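Local atomic coordinates of RNA methyltransferase, TrmH family (Porphyromonas gingivalis, PDB entry 2I6D), a protein that probably binds RNA and transfers a methyl group to it, as a knotted SPOUT-class methyltransferase of the TrmH (SpoU) family. Residues 114-119 with 240-245; 120-125 with 149-154. All coordinates share one frame; numbering follows the deposited sequence.

Contact 1 (114-119 with 240-245); sequences PGNVGT and LNVAIA. With ACY (acetic acid), chain B.
N116 and A243 form the middle of a contact between two helix starts of the SPOUT fold: the first turns of helix 114-127 beside the capped start of helix 242-255. It joins motif 1 of SpoU/TrmH proteins, N-x-G-x-x-x-R, which includes N116 and G118, to motif 3, here LNVAIA. With its CG anti to the carbonyl carbon (chi1 -71°), the carboxamide of N116 reaches tip to tip toward that of N241, the two amide planes turned steeply against each other. N241 ND2 donates to N116 OD1 over 3.2 Å, nearly straight at the hydrogen (169°) and within N241's own amide plane, yet it arrives above the carbonyl plane of N116, 36° out of it.

Asparagine suits N241's place, with acceptor and donor on one short side chain. As N-cap, its OD1 takes I244 N at 3.2 Å, in the carbonyl plane on a lone pair, and a weak, bent bond from A243 N. These capping bonds fix the amide's rotation, turning ND2 outward to N116. N116 ND2 donates to O of an acetic acid molecule, probably from the crystallisation liquor, at 3.0 Å. D113 N is hydrogen-bonded to the same molecule, and D113 OD2 accepts from N116 N, a backbone N-H of the helix's first turn.

Apart from the bond, methyls make the contact: V242 CG1 packs against the amide at 3.8 Å from N116 ND2. The methyl of A243, small enough to fit between the helices, meets that of T119, one turn on from N116: A243 CB lies 3.7 Å from T119 CG2.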
loop_
_atom_site.group_PDB
_atom_site.type_symbol
_atom_site.label_atom_id
_atom_site.label_comp_id
_atom_site.label_asym_id
_atom_site.label_seq_id
_atom_site.Cartn_x
_atom_site.Cartn_y
_atom_site.Cartn_z
ATOM N N PRO A 114 3.197 -7.121 -6.814
ATOM C CA PRO A 114 3.669 -6.569 -5.539
ATOM C C PRO A 114 4.671 -5.434 -5.712
ATOM O O PRO A 114 4.596 -4.441 -4.989
ATOM C CB PRO A 114 4.320 -7.786 -4.846
ATOM C CG PRO A 114 3.682 -8.951 -5.468
ATOM C CD PRO A 114 3.371 -8.584 -6.877
ATOM N N GLY A 115 5.601 -5.581 -6.660
ATOM C CA GLY A 115 6.561 -4.517 -6.967
ATOM C C GLY A 115 5.881 -3.217 -7.337
ATOM O O GLY A 115 6.213 -2.158 -6.782
ATOM N N ASN A 116 4.938 -3.287 -8.285
ATOM C CA ASN A 116 4.189 -2.118 -8.726
ATOM C C ASN A 116 3.421 -1.480 -7.565
ATOM O O ASN A 116 3.425 -0.248 -7.428
ATOM C CB ASN A 116 3.229 -2.462 -9.879
ATOM C CG ASN A 116 3.964 -2.746 -11.183
ATOM O OD1 ASN A 116 5.096 -2.308 -11.370
ATOM N ND2 ASN A 116 3.337 -3.511 -12.078
ATOM N N VAL A 117 2.795 -2.307 -6.714
ATOM C CA VAL A 117 1.984 -1.752 -5.626
ATOM C C VAL A 117 2.875 -1.009 -4.630
ATOM O O VAL A 117 2.548 0.105 -4.214
ATOM C CB VAL A 117 1.080 -2.815 -4.925
ATOM C CG1 VAL A 117 0.437 -2.238 -3.649
ATOM C CG2 VAL A 117 -0.031 -3.326 -5.892
ATOM N N GLY A 118 4.018 -1.607 -4.286
ATOM C CA GLY A 118 4.997 -0.959 -3.411
ATOM C C GLY A 118 5.475 0.369 -3.966
ATOM O O GLY A 118 5.601 1.358 -3.229
ATOM N N THR A 119 5.822 0.372 -5.248
ATOM C CA THR A 119 6.269 1.602 -5.891
ATOM C C THR A 119 5.175 2.670 -5.822
ATOM O O THR A 119 5.469 3.848 -5.578
ATOM C CB THR A 119 6.714 1.345 -7.336
ATOM O OG1 THR A 119 7.783 0.384 -7.317
ATOM C CG2 THR A 119 7.206 2.634 -8.001
ATOM N N LEU A 240 2.176 2.500 -20.667
ATOM C CA LEU A 240 3.230 2.721 -19.688
ATOM C C LEU A 240 2.983 1.806 -18.499
ATOM O O LEU A 240 1.843 1.473 -18.205
ATOM C CB LEU A 240 3.226 4.167 -19.193
ATOM C CG LEU A 240 3.777 5.243 -20.128
ATOM C CD1 LEU A 240 3.458 6.600 -19.540
ATOM C CD2 LEU A 240 5.280 5.038 -20.359
ATOM N N ASN A 241 4.060 1.410 -17.819
ATOM C CA ASN A 241 3.943 0.664 -16.571
ATOM C C ASN A 241 2.990 1.434 -15.622
ATOM O O ASN A 241 2.993 2.662 -15.607
ATOM C CB ASN A 241 5.349 0.499 -15.977
ATOM C CG ASN A 241 5.320 -0.039 -14.552
ATOM O OD1 ASN A 241 5.152 0.718 -13.610
ATOM N ND2 ASN A 241 5.454 -1.356 -14.401
ATOM N N VAL A 242 2.156 0.722 -14.858
ATOM C CA VAL A 242 1.156 1.404 -14.023
ATOM C C VAL A 242 1.775 2.323 -12.952
ATOM O O VAL A 242 1.220 3.362 -12.642
ATOM C CB VAL A 242 0.149 0.386 -13.370
ATOM C CG1 VAL A 242 0.883 -0.610 -12.487
ATOM C CG2 VAL A 242 -0.935 1.139 -12.578
ATOM N N ALA A 243 2.908 1.931 -12.374
ATOM C CA ALA A 243 3.524 2.771 -11.343
ATOM C C ALA A 243 4.104 4.041 -11.995
ATOM O O ALA A 243 4.110 5.119 -11.401
ATOM C CB ALA A 243 4.619 1.977 -10.602
ATOM N N ILE A 244 4.663 3.890 -13.196
ATOM C CA ILE A 244 5.169 5.040 -13.954
ATOM C C ILE A 244 4.024 6.014 -14.244
ATOM O O ILE A 244 4.149 7.232 -14.009
ATOM C CB ILE A 244 5.875 4.582 -15.269
ATOM C CG1 ILE A 244 7.157 3.792 -14.949
ATOM C CG2 ILE A 244 6.127 5.762 -16.243
ATOM C CD1 ILE A 244 8.305 4.674 -14.316
ATOM N N ALA A 245 2.902 5.488 -14.741
ATOM C CA ALA A 245 1.753 6.312 -15.046
ATOM C C ALA A 245 1.257 6.997 -13.769
ATOM O O ALA A 245 0.930 8.185 -13.782
ATOM C CB ALA A 245 0.616 5.456 -15.681
HETATM C C ACY B . 0.192 -4.936 -12.744
HETATM O O ACY B . 0.628 -4.830 -11.618
HETATM O OXT ACY B . 0.602 -4.287 -13.776
HETATM C CH3 ACY B . -0.926 -5.920 -12.823
#

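Contact 2 (120-125 with 149-154); sequences ILRTAD and ASMGAL
The guanidinium of R122 has one face covered by M151, a selenomethionine in a type I' beta turn that packs on helix 114-127 of the SPOUT fold; R122 is the arginine that ends the N-x-G-x-x-x-R motif. In the conformer described, one of two deposited, M151 CG sits 3.5 Å above the plane, over its centre, while M151 SE approaches R122 NH2 at 3.6 Å; the cover is therefore not certain in the other. The two side chains cross at about a right angle. A bend at chi3 (44°) turns the arginine's tip out of line with its extended base, whose CG lies 3.4 Å from S150 O and whose CD touches A149 O, so that its aliphatic part runs along the carbonyls of the loop.

That loop lies between helix 144-148 and strand 158-161. Its turn, from S150 to A153, is closed by A153 N donating to S150 O. Both central residues have positive phi; with phi 84°, a beta carbon at G152 would collide with the carbonyl oxygen before it, so glycine fits.

The second flat group, the D125 carboxylate, lies beside the turn. Its OD1 forms a salt bridge with R156 NE, while OD2 accepts from a water at 2.6 Å that also donates to M151 O. The water thereby joins helix and turn, between which there is no direct hydrogen bond.

On the buried side of these polar groups, A153 is short enough for its backbone to come close to the helix; its CB is 3.8 Å from D125 CB. Next to it two buried leucines meet by their branches, L121 CD1 lying 4.0 Å from L154 CD2, with V146 and V147 of helix 144-148 alongside. The methyl A153 CB rests 3.4 Å from L121 O.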
loop_
_atom_site.group_PDB
_atom_site.type_symbol
_atom_site.label_atom_id
_atom_site.label_comp_id
_atom_site.label_asym_id
_atom_site.label_seq_id
_atom_site.Cartn_x
_atom_site.Cartn_y
_atom_site.Cartn_z
ATOM N N ILE A 120 3.939 2.269 -6.095
ATOM C CA ILE A 120 2.790 3.182 -6.044
ATOM C C ILE A 120 2.611 3.740 -4.638
ATOM O O ILE A 120 2.382 4.943 -4.486
ATOM C CB ILE A 120 1.494 2.535 -6.586
ATOM C CG1 ILE A 120 1.597 2.477 -8.109
ATOM C CG2 ILE A 120 0.241 3.355 -6.175
ATOM C CD1 ILE A 120 0.662 1.395 -8.743
ATOM N N LEU A 121 2.699 2.876 -3.622
ATOM C CA LEU A 121 2.630 3.359 -2.239
ATOM C C LEU A 121 3.693 4.423 -1.938
ATOM O O LEU A 121 3.419 5.394 -1.237
ATOM C CB LEU A 121 2.735 2.207 -1.225
ATOM C CG LEU A 121 1.539 1.246 -1.163
ATOM C CD1 LEU A 121 1.867 0.106 -0.178
ATOM C CD2 LEU A 121 0.262 2.000 -0.727
ATOM N N ARG A 122 4.932 4.194 -2.391
ATOM C CA ARG A 122 6.009 5.167 -2.175
ATOM C C ARG A 122 5.736 6.480 -2.901
ATOM O O ARG A 122 6.010 7.572 -2.364
ATOM C CB ARG A 122 7.363 4.597 -2.603
ATOM C CG ARG A 122 7.762 3.384 -1.774
ATOM C CD ARG A 122 9.095 2.774 -2.202
ATOM N NE ARG A 122 10.067 3.826 -2.440
ATOM C CZ ARG A 122 11.319 3.640 -2.848
ATOM N NH1 ARG A 122 11.800 2.415 -3.054
ATOM N NH2 ARG A 122 12.092 4.696 -3.046
ATOM N N THR A 123 5.214 6.386 -4.119
ATOM C CA THR A 123 4.823 7.579 -4.876
ATOM C C THR A 123 3.702 8.349 -4.173
ATOM O O THR A 123 3.779 9.562 -4.035
ATOM C CB THR A 123 4.361 7.199 -6.299
ATOM O OG1 THR A 123 5.511 6.841 -7.068
ATOM C CG2 THR A 123 3.625 8.388 -6.988
ATOM N N ALA A 124 2.674 7.630 -3.722
ATOM C CA ALA A 124 1.569 8.223 -2.963
ATOM C C ALA A 124 2.114 8.957 -1.720
ATOM O O ALA A 124 1.742 10.091 -1.441
ATOM C CB ALA A 124 0.563 7.119 -2.554
ATOM N N ASP A 125 3.034 8.329 -1.001
ATOM C CA ASP A 125 3.624 8.963 0.160
ATOM C C ASP A 125 4.409 10.211 -0.228
ATOM O O ASP A 125 4.258 11.254 0.427
ATOM C CB ASP A 125 4.504 7.978 0.953
ATOM C CG ASP A 125 4.938 8.528 2.293
ATOM O OD1 ASP A 125 4.212 9.329 2.923
ATOM O OD2 ASP A 125 6.024 8.152 2.735
ATOM N N ALA A 149 9.026 -3.416 0.949
ATOM C CA ALA A 149 9.388 -2.501 -0.139
ATOM C C ALA A 149 8.672 -1.148 -0.017
ATOM O O ALA A 149 8.756 -0.318 -0.940
ATOM C CB ALA A 149 9.072 -3.141 -1.478
ATOM N N SER A 150 7.997 -0.922 1.114
ATOM C CA SER A 150 7.121 0.249 1.265
ATOM C C SER A 150 7.823 1.572 1.645
ATOM O O SER A 150 7.220 2.648 1.519
ATOM C CB SER A 150 5.964 -0.074 2.251
ATOM O OG SER A 150 6.453 -0.209 3.581
HETATM N N MSE A 151 9.072 1.502 2.106
HETATM C CA MSE A 151 9.843 2.704 2.499
HETATM C C MSE A 151 9.147 3.545 3.577
HETATM O O MSE A 151 9.319 4.767 3.625
HETATM C CB MSE A 151 10.143 3.603 1.283
HETATM C CG MSE A 151 11.572 3.564 0.752
HETATM SE SE MSE A 151 12.435 5.345 0.471
HETATM C CE MSE A 151 10.894 6.553 0.438
ATOM N N GLY A 152 8.355 2.893 4.427
ATOM C CA GLY A 152 7.630 3.591 5.482
ATOM C C GLY A 152 6.310 4.194 5.051
ATOM O O GLY A 152 5.666 4.890 5.837
ATOM N N ALA A 153 5.891 3.931 3.810
ATOM C CA ALA A 153 4.695 4.616 3.283
ATOM C C ALA A 153 3.414 4.322 4.098
ATOM O O ALA A 153 2.494 5.170 4.180
ATOM C CB ALA A 153 4.478 4.290 1.813
ATOM N N LEU A 154 3.359 3.146 4.713
ATOM C CA LEU A 154 2.183 2.761 5.497
ATOM C C LEU A 154 2.033 3.538 6.805
ATOM O O LEU A 154 0.985 3.465 7.458
ATOM C CB LEU A 154 2.163 1.251 5.749
ATOM C CG LEU A 154 2.224 0.435 4.449
ATOM C CD1 LEU A 154 2.552 -1.029 4.714
ATOM C CD2 LEU A 154 0.915 0.569 3.645
HETATM O O HOH W 1 7.661 6.468 1.527
#

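Overall arrangement
Helix 114-127 is common to both contacts: its first turns serve contact 1 and its following turns contact 2, whose centre is about 11 Å from that of contact 1. Along the chain the order is 114-119, 120-125, 149-154, 240-245, so the local pairing of contact 2 is spanned by the far longer closure of contact 1, which brings the C-terminal helix 242-255 back to the helix. The two contacts touch directly, I120 CG1 packing 3.8 Å from A243 CA. Helix 114-127 is thus held between a loop and the C-terminal helix within the SpoU methylase region, whose fold is knotted.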